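Long-range contacts in nitrite oxidoreductase subunit A (Kuenenia stuttgartiensis, PDB 7B04), which belongs to the molybdopterin oxidoreductase family and holds a molybdenum atom, two MD1 groups and an iron/sulfur cluster: residues S999-R1004 with S1049-G1054; A1022-D1027 with Y1053-S1058. One frame throughout, in Å; residues are numbered along the deposited sequence.

Interaction 1: residues S999-R1004 with S1049-G1054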
# COMPACT_ATOMS: atom_id res chain seq x y z
N SER B 999 15.75 -6.64 -21.21
CA SER B 999 16.16 -5.42 -20.52
C SER B 999 15.30 -4.21 -20.89
O SER B 999 15.08 -3.33 -20.05
CB SER B 999 17.64 -5.15 -20.78
OG SER B 999 18.40 -6.34 -20.64
N ARG B 1000 14.84 -4.10 -22.14
CA ARG B 1000 14.09 -2.89 -22.53
C ARG B 1000 12.70 -2.90 -21.89
O ARG B 1000 11.96 -3.88 -22.02
CB ARG B 1000 13.98 -2.80 -24.04
CG ARG B 1000 13.81 -1.38 -24.51
CD ARG B 1000 13.27 -1.29 -25.92
NE ARG B 1000 12.88 0.08 -26.26
CZ ARG B 1000 12.34 0.45 -27.41
NH1 ARG B 1000 12.10 -0.45 -28.37
NH2 ARG B 1000 12.02 1.72 -27.62
N LEU B 1001 12.33 -1.79 -21.22
CA LEU B 1001 11.09 -1.74 -20.45
C LEU B 1001 9.93 -1.29 -21.34
O LEU B 1001 10.02 -0.28 -22.05
CB LEU B 1001 11.23 -0.86 -19.19
CG LEU B 1001 9.95 -0.45 -18.44
CD1 LEU B 1001 9.25 -1.70 -17.92
CD2 LEU B 1001 10.22 0.51 -17.23
N MET B 1002 8.83 -2.03 -21.24
CA MET B 1002 7.58 -1.79 -21.97
C MET B 1002 6.45 -1.98 -20.97
O MET B 1002 6.16 -3.12 -20.56
CB MET B 1002 7.40 -2.75 -23.14
CG MET B 1002 6.23 -2.37 -24.02
SD MET B 1002 6.08 -3.33 -25.53
CE MET B 1002 5.61 -4.90 -24.82
N LEU B 1003 5.91 -0.88 -20.48
CA LEU B 1003 4.78 -0.89 -19.56
C LEU B 1003 3.65 -0.02 -20.10
O LEU B 1003 3.81 0.73 -21.07
CB LEU B 1003 5.24 -0.44 -18.17
CG LEU B 1003 5.35 1.05 -17.89
CD1 LEU B 1003 5.72 1.22 -16.43
CD2 LEU B 1003 6.37 1.74 -18.79
N ARG B 1004 2.50 -0.13 -19.44
CA ARG B 1004 1.32 0.64 -19.80
C ARG B 1004 1.43 2.08 -19.30
O ARG B 1004 2.02 2.35 -18.25
CB ARG B 1004 0.06 0.01 -19.21
CG ARG B 1004 -0.48 -1.17 -19.99
CD ARG B 1004 -1.83 -1.57 -19.44
NE ARG B 1004 -2.41 -2.76 -20.05
CZ ARG B 1004 -3.22 -2.75 -21.11
NH1 ARG B 1004 -3.54 -1.60 -21.69
NH2 ARG B 1004 -3.70 -3.89 -21.58
N SER B 1049 7.00 -12.03 -12.90
CA SER B 1049 7.40 -10.66 -13.18
C SER B 1049 6.16 -9.77 -13.23
O SER B 1049 5.08 -10.20 -13.65
CB SER B 1049 8.17 -10.54 -14.50
OG SER B 1049 8.01 -9.25 -15.04
N SER B 1050 6.33 -8.54 -12.78
CA SER B 1050 5.28 -7.54 -12.82
C SER B 1050 5.25 -6.76 -14.14
O SER B 1050 4.39 -5.89 -14.30
CB SER B 1050 5.43 -6.57 -11.65
OG SER B 1050 5.74 -7.27 -10.44
N PHE B 1051 6.21 -6.98 -15.02
CA PHE B 1051 6.27 -6.32 -16.32
C PHE B 1051 6.25 -7.39 -17.41
O PHE B 1051 6.63 -8.54 -17.17
CB PHE B 1051 7.55 -5.47 -16.50
CG PHE B 1051 7.87 -4.62 -15.31
CD1 PHE B 1051 8.54 -5.16 -14.23
CD2 PHE B 1051 7.55 -3.28 -15.29
CE1 PHE B 1051 8.86 -4.40 -13.14
CE2 PHE B 1051 7.87 -2.50 -14.19
CZ PHE B 1051 8.53 -3.06 -13.12
N ARG B 1052 5.85 -6.98 -18.62
CA ARG B 1052 6.02 -7.87 -19.77
C ARG B 1052 7.50 -8.00 -20.11
O ARG B 1052 8.05 -9.10 -20.17
CB ARG B 1052 5.22 -7.35 -20.96
CG ARG B 1052 3.73 -7.28 -20.73
CD ARG B 1052 3.01 -6.70 -21.93
NE ARG B 1052 3.04 -7.61 -23.08
CZ ARG B 1052 2.60 -7.29 -24.29
NH1 ARG B 1052 2.09 -6.09 -24.53
NH2 ARG B 1052 2.67 -8.18 -25.27
N TYR B 1053 8.16 -6.86 -20.32
CA TYR B 1053 9.60 -6.81 -20.52
C TYR B 1053 10.17 -5.67 -19.69
O TYR B 1053 9.49 -4.68 -19.40
CB TYR B 1053 9.99 -6.60 -21.99
CG TYR B 1053 9.24 -7.44 -22.99
CD1 TYR B 1053 8.04 -7.00 -23.54
CD2 TYR B 1053 9.73 -8.68 -23.40
CE1 TYR B 1053 7.35 -7.76 -24.45
CE2 TYR B 1053 9.04 -9.45 -24.32
CZ TYR B 1053 7.85 -8.98 -24.84
OH TYR B 1053 7.15 -9.73 -25.76
N GLY B 1054 11.43 -5.82 -19.30
CA GLY B 1054 12.14 -4.76 -18.61
C GLY B 1054 11.64 -4.53 -17.20
O GLY B 1054 10.78 -5.24 -16.67

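Interaction 2: residues A1022-D1027 with Y1053-S1058. With MD1 (phosphoric acid 4-(2-amino-4-oxo-3,4,5,6,-tetrahydro-pteridin-6-yl)-2-hydroxy-3,4-dimercapto-but-3-en-yl ester guanylate ester), chain C.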
# COMPACT_ATOMS: atom_id res chain seq x y z
N ALA B 1022 8.50 -3.35 -8.54
CA ALA B 1022 7.83 -4.56 -8.97
C ALA B 1022 8.86 -5.67 -9.22
O ALA B 1022 10.06 -5.42 -9.29
CB ALA B 1022 7.03 -4.23 -10.21
N TRP B 1023 8.39 -6.92 -9.33
CA TRP B 1023 9.31 -8.02 -9.60
C TRP B 1023 9.78 -7.92 -11.05
O TRP B 1023 8.97 -7.95 -11.98
CB TRP B 1023 8.66 -9.37 -9.32
CG TRP B 1023 8.51 -9.66 -7.84
CD1 TRP B 1023 8.53 -8.75 -6.83
CD2 TRP B 1023 8.32 -10.94 -7.22
NE1 TRP B 1023 8.37 -9.37 -5.62
CE2 TRP B 1023 8.23 -10.72 -5.83
CE3 TRP B 1023 8.21 -12.25 -7.69
CZ2 TRP B 1023 8.05 -11.75 -4.91
CZ3 TRP B 1023 8.02 -13.28 -6.78
CH2 TRP B 1023 7.94 -13.02 -5.40
N ILE B 1024 11.10 -7.83 -11.24
CA ILE B 1024 11.66 -7.46 -12.53
C ILE B 1024 11.49 -8.58 -13.55
O ILE B 1024 11.34 -9.76 -13.20
CB ILE B 1024 13.15 -7.07 -12.40
CG1 ILE B 1024 14.00 -8.29 -12.08
CG2 ILE B 1024 13.33 -6.01 -11.32
CD1 ILE B 1024 15.49 -8.04 -12.19
N SER B 1025 11.51 -8.20 -14.82
CA SER B 1025 11.48 -9.18 -15.90
C SER B 1025 12.80 -9.93 -15.96
O SER B 1025 13.87 -9.32 -16.02
CB SER B 1025 11.20 -8.49 -17.23
OG SER B 1025 9.95 -7.81 -17.21
N SER B 1026 12.72 -11.25 -15.93
CA SER B 1026 13.88 -12.12 -16.05
C SER B 1026 13.82 -12.83 -17.40
O SER B 1026 12.90 -12.64 -18.19
CB SER B 1026 13.93 -13.12 -14.90
OG SER B 1026 12.87 -14.06 -14.99
N ASP B 1027 14.84 -13.65 -17.66
CA ASP B 1027 14.86 -14.43 -18.89
C ASP B 1027 13.64 -15.34 -18.99
O ASP B 1027 12.88 -15.27 -19.95
CB ASP B 1027 16.15 -15.25 -18.98
CG ASP B 1027 17.38 -14.40 -19.23
OD1 ASP B 1027 17.25 -13.35 -19.90
OD2 ASP B 1027 18.47 -14.77 -18.75
N TYR B 1053 8.16 -6.86 -20.32
CA TYR B 1053 9.60 -6.81 -20.52
C TYR B 1053 10.17 -5.67 -19.69
O TYR B 1053 9.49 -4.68 -19.40
CB TYR B 1053 9.99 -6.60 -21.99
CG TYR B 1053 9.24 -7.44 -22.99
CD1 TYR B 1053 8.04 -7.00 -23.54
CD2 TYR B 1053 9.73 -8.68 -23.40
CE1 TYR B 1053 7.35 -7.76 -24.45
CE2 TYR B 1053 9.04 -9.45 -24.32
CZ TYR B 1053 7.85 -8.98 -24.84
OH TYR B 1053 7.15 -9.73 -25.76
N GLY B 1054 11.43 -5.82 -19.30
CA GLY B 1054 12.14 -4.76 -18.61
C GLY B 1054 11.64 -4.53 -17.20
O GLY B 1054 10.78 -5.24 -16.67
N SER B 1055 12.21 -3.51 -16.57
CA SER B 1055 11.85 -3.13 -15.22
C SER B 1055 11.97 -1.62 -15.08
O SER B 1055 12.51 -0.94 -15.95
CB SER B 1055 12.72 -3.84 -14.18
OG SER B 1055 12.45 -3.35 -12.88
N GLN B 1056 11.48 -1.11 -13.95
CA GLN B 1056 11.68 0.29 -13.61
C GLN B 1056 13.15 0.62 -13.39
O GLN B 1056 13.50 1.80 -13.32
CB GLN B 1056 10.87 0.65 -12.36
CG GLN B 1056 11.59 0.39 -11.06
CD GLN B 1056 11.52 -1.07 -10.63
OE1 GLN B 1056 11.09 -1.93 -11.40
NE2 GLN B 1056 11.96 -1.35 -9.41
N GLN B 1057 14.00 -0.40 -13.29
CA GLN B 1057 15.44 -0.21 -13.16
C GLN B 1057 16.16 -0.28 -14.50
O GLN B 1057 17.39 -0.38 -14.52
CB GLN B 1057 16.02 -1.27 -12.22
CG GLN B 1057 15.59 -1.25 -10.75
CD GLN B 1057 15.90 0.04 -10.00
OE1 GLN B 1057 15.73 1.14 -10.51
NE2 GLN B 1057 16.37 -0.11 -8.76
N SER B 1058 15.43 -0.24 -15.61
CA SER B 1058 16.06 -0.15 -16.93
C SER B 1058 16.48 1.27 -17.29
O SER B 1058 17.27 1.45 -18.22
CB SER B 1058 15.11 -0.69 -18.00
OG SER B 1058 14.85 -2.07 -17.81
PB MD1 C . 15.09 -3.93 0.02
O3B MD1 C . 13.47 -4.14 -0.12
O1B MD1 C . 15.77 -4.81 -1.00
O2B MD1 C . 15.53 -4.34 1.41
O3A MD1 C . 15.55 -2.36 -0.22
C10 MD1 C . 14.66 -1.30 -0.09
C11 MD1 C . 14.97 -0.22 -1.17
O11 MD1 C . 13.99 -0.44 -2.42
C12 MD1 C . 14.90 1.01 -0.67
S12 MD1 C . 14.32 1.22 1.04
C13 MD1 C . 15.28 2.33 -1.41
S13 MD1 C . 15.04 3.82 -0.40
C14 MD1 C . 15.77 2.52 -2.77
N15 MD1 C . 14.54 3.20 -3.55
C16 MD1 C . 14.62 3.18 -4.96
C15 MD1 C . 13.68 4.02 -5.74
O14 MD1 C . 12.89 4.70 -5.17
N17 MD1 C . 13.73 4.02 -7.23
C17 MD1 C . 14.76 3.13 -7.96
N16 MD1 C . 14.81 3.13 -9.41
N18 MD1 C . 15.73 2.28 -7.18
C20 MD1 C . 15.70 2.27 -5.74
N8 MD1 C . 16.61 1.45 -5.07
C7 MD1 C . 16.48 1.40 -3.48
PA MD1 C . 12.70 -5.56 0.25
O1A MD1 C . 11.28 -5.30 0.66
O2A MD1 C . 12.72 -6.41 -0.99
O5' MD1 C . 13.47 -6.44 1.40
C5' MD1 C . 12.75 -7.53 1.92
C4' MD1 C . 13.19 -8.87 1.22
O4' MD1 C . 13.51 -9.94 2.30
C1' MD1 C . 12.27 -10.89 2.32
N9 MD1 C . 11.80 -11.11 3.71
C4 MD1 C . 12.57 -11.78 4.55
N3 MD1 C . 13.91 -12.39 4.37
C2 MD1 C . 14.54 -13.08 5.48
N2 MD1 C . 15.85 -13.67 5.30
N1 MD1 C . 13.88 -13.18 6.76
C6 MD1 C . 12.59 -12.59 6.93
O6 MD1 C . 12.05 -12.67 7.97
C5 MD1 C . 11.93 -11.87 5.75
N7 MD1 C . 10.77 -11.24 5.62
C8 MD1 C . 10.67 -10.77 4.36
C2' MD1 C . 11.38 -10.31 1.61
O2' MD1 C . 10.59 -11.31 0.90
C3' MD1 C . 12.22 -9.36 0.54
O3' MD1 C . 12.72 -10.19 -0.55

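Interaction 1: residues S999-R1004 with S1049-G1054
Met1002 and Tyr1053 have the largest shares of the surface buried in this contact. Their side chains lie side by side and point the same way. The chain of Met1002 is extended as far as SD and then bends (chi3 69°), which turns CE back toward the tyrosine. Met1002 CE meets the edge of the Tyr1053 ring close to its plane, 3.4 Å from Tyr1053 CE1. The same methyl also sits over one face of the Arg1052 guanidinium, toward its rim, with Met1002 CE 3.7 Å from Arg1052 NH1. The polar groups beside this methyl are bonded to residues outside the two segments. Arg1052 forms a salt bridge with Glu1109 and a hydrogen bond with His1033, and the Tyr1053 hydroxyl is bonded to Glu1034.

The backbones are joined by one hydrogen bond, from Met1002 N to Tyr1053 O (3.3 Å). It is nearly straight at N-H (165°), but the donor stands well above the carbonyl plane. Next along the chain, Gly1054 lies against Leu1001, with the two CA atoms 3.7 Å apart. A CB on Gly1054 would point into the Leu1001 backbone, and its absence leaves room for this approach; its phi is positive (71°). Leu1001 CD1 reaches Phe1051 CD2 at 3.5 Å, meeting the ring obliquely, and also lies against Tyr1053 O.

Strand 1001-1007 runs between strands 956-959 and 974-978, and Leu1001 and Leu1003 also rest on Met1018 of strand 1015-1018. The contact therefore lays an irregular loop along the start of a strand in a mixed six-stranded sheet, consistent with the barrel-like C-terminal domain of molybdopterin oxidoreductases.

Interaction 2: residues A1022-D1027 with Y1053-S1058
Ser1025 and Gly1054 join two loops beside an MD1 pocket, one leading into helix 1027-1033 and the other following it. Ser1025 OG lies beside its own backbone N (chi1 -60°) and donates a hydrogen bond to Gly1054 O at 2.8 Å. The donor is tilted only slightly (16°) from the carbonyl plane. Ser1049 OG also lies within hydrogen-bonding distance of this hydroxyl. One residue on, Ser1055 CB packs against Ile1024 CG2 at 3.6 Å. Ile1024 also leans on Val663 and Tyr664 of helix 663-670.

The second loop then folds into a beta turn. Ser1058 N bonds to Ser1055 O (3.0 Å), and Ser1055 N returns a bond to Ser1058 OG (3.3 Å). Gln1057 occupies the third position of this turn, and its bent side chain presents its amide to the bound group. Gln1057 NE2 donates to MD1 N18 at 2.9 Å. MD1 N16 donates to Gln1057 OE1, a bond modelled very short and therefore uncertain in length. The amide thus pairs with two neighbouring nitrogens of the pterin, an arrangement that fits a pterin-binding loop of a molybdopterin oxidoreductase.

From the N terminus, the chain leaves helix 994-999 and enters strand 1001-1007, the first side of interaction 1. It passes strand 1015-1018 and reaches 1022-1027, the first side of interaction 2. After helix 1027-1033 a long loop returns, closing interaction 1 at 1049-1054 and then interaction 2 at 1053-1058. The two closures are staggered and cross rather than nest, and they share Tyr1053 and Gly1054. Further bonds link them: Ser999 O with Ser1058 OG, and Ser1050 N with Trp1023 O. The returning loop thus lies against both strand 1001-1007 and the loop before helix 1027-1033, tying the six-stranded sheet to an MD1 pocket.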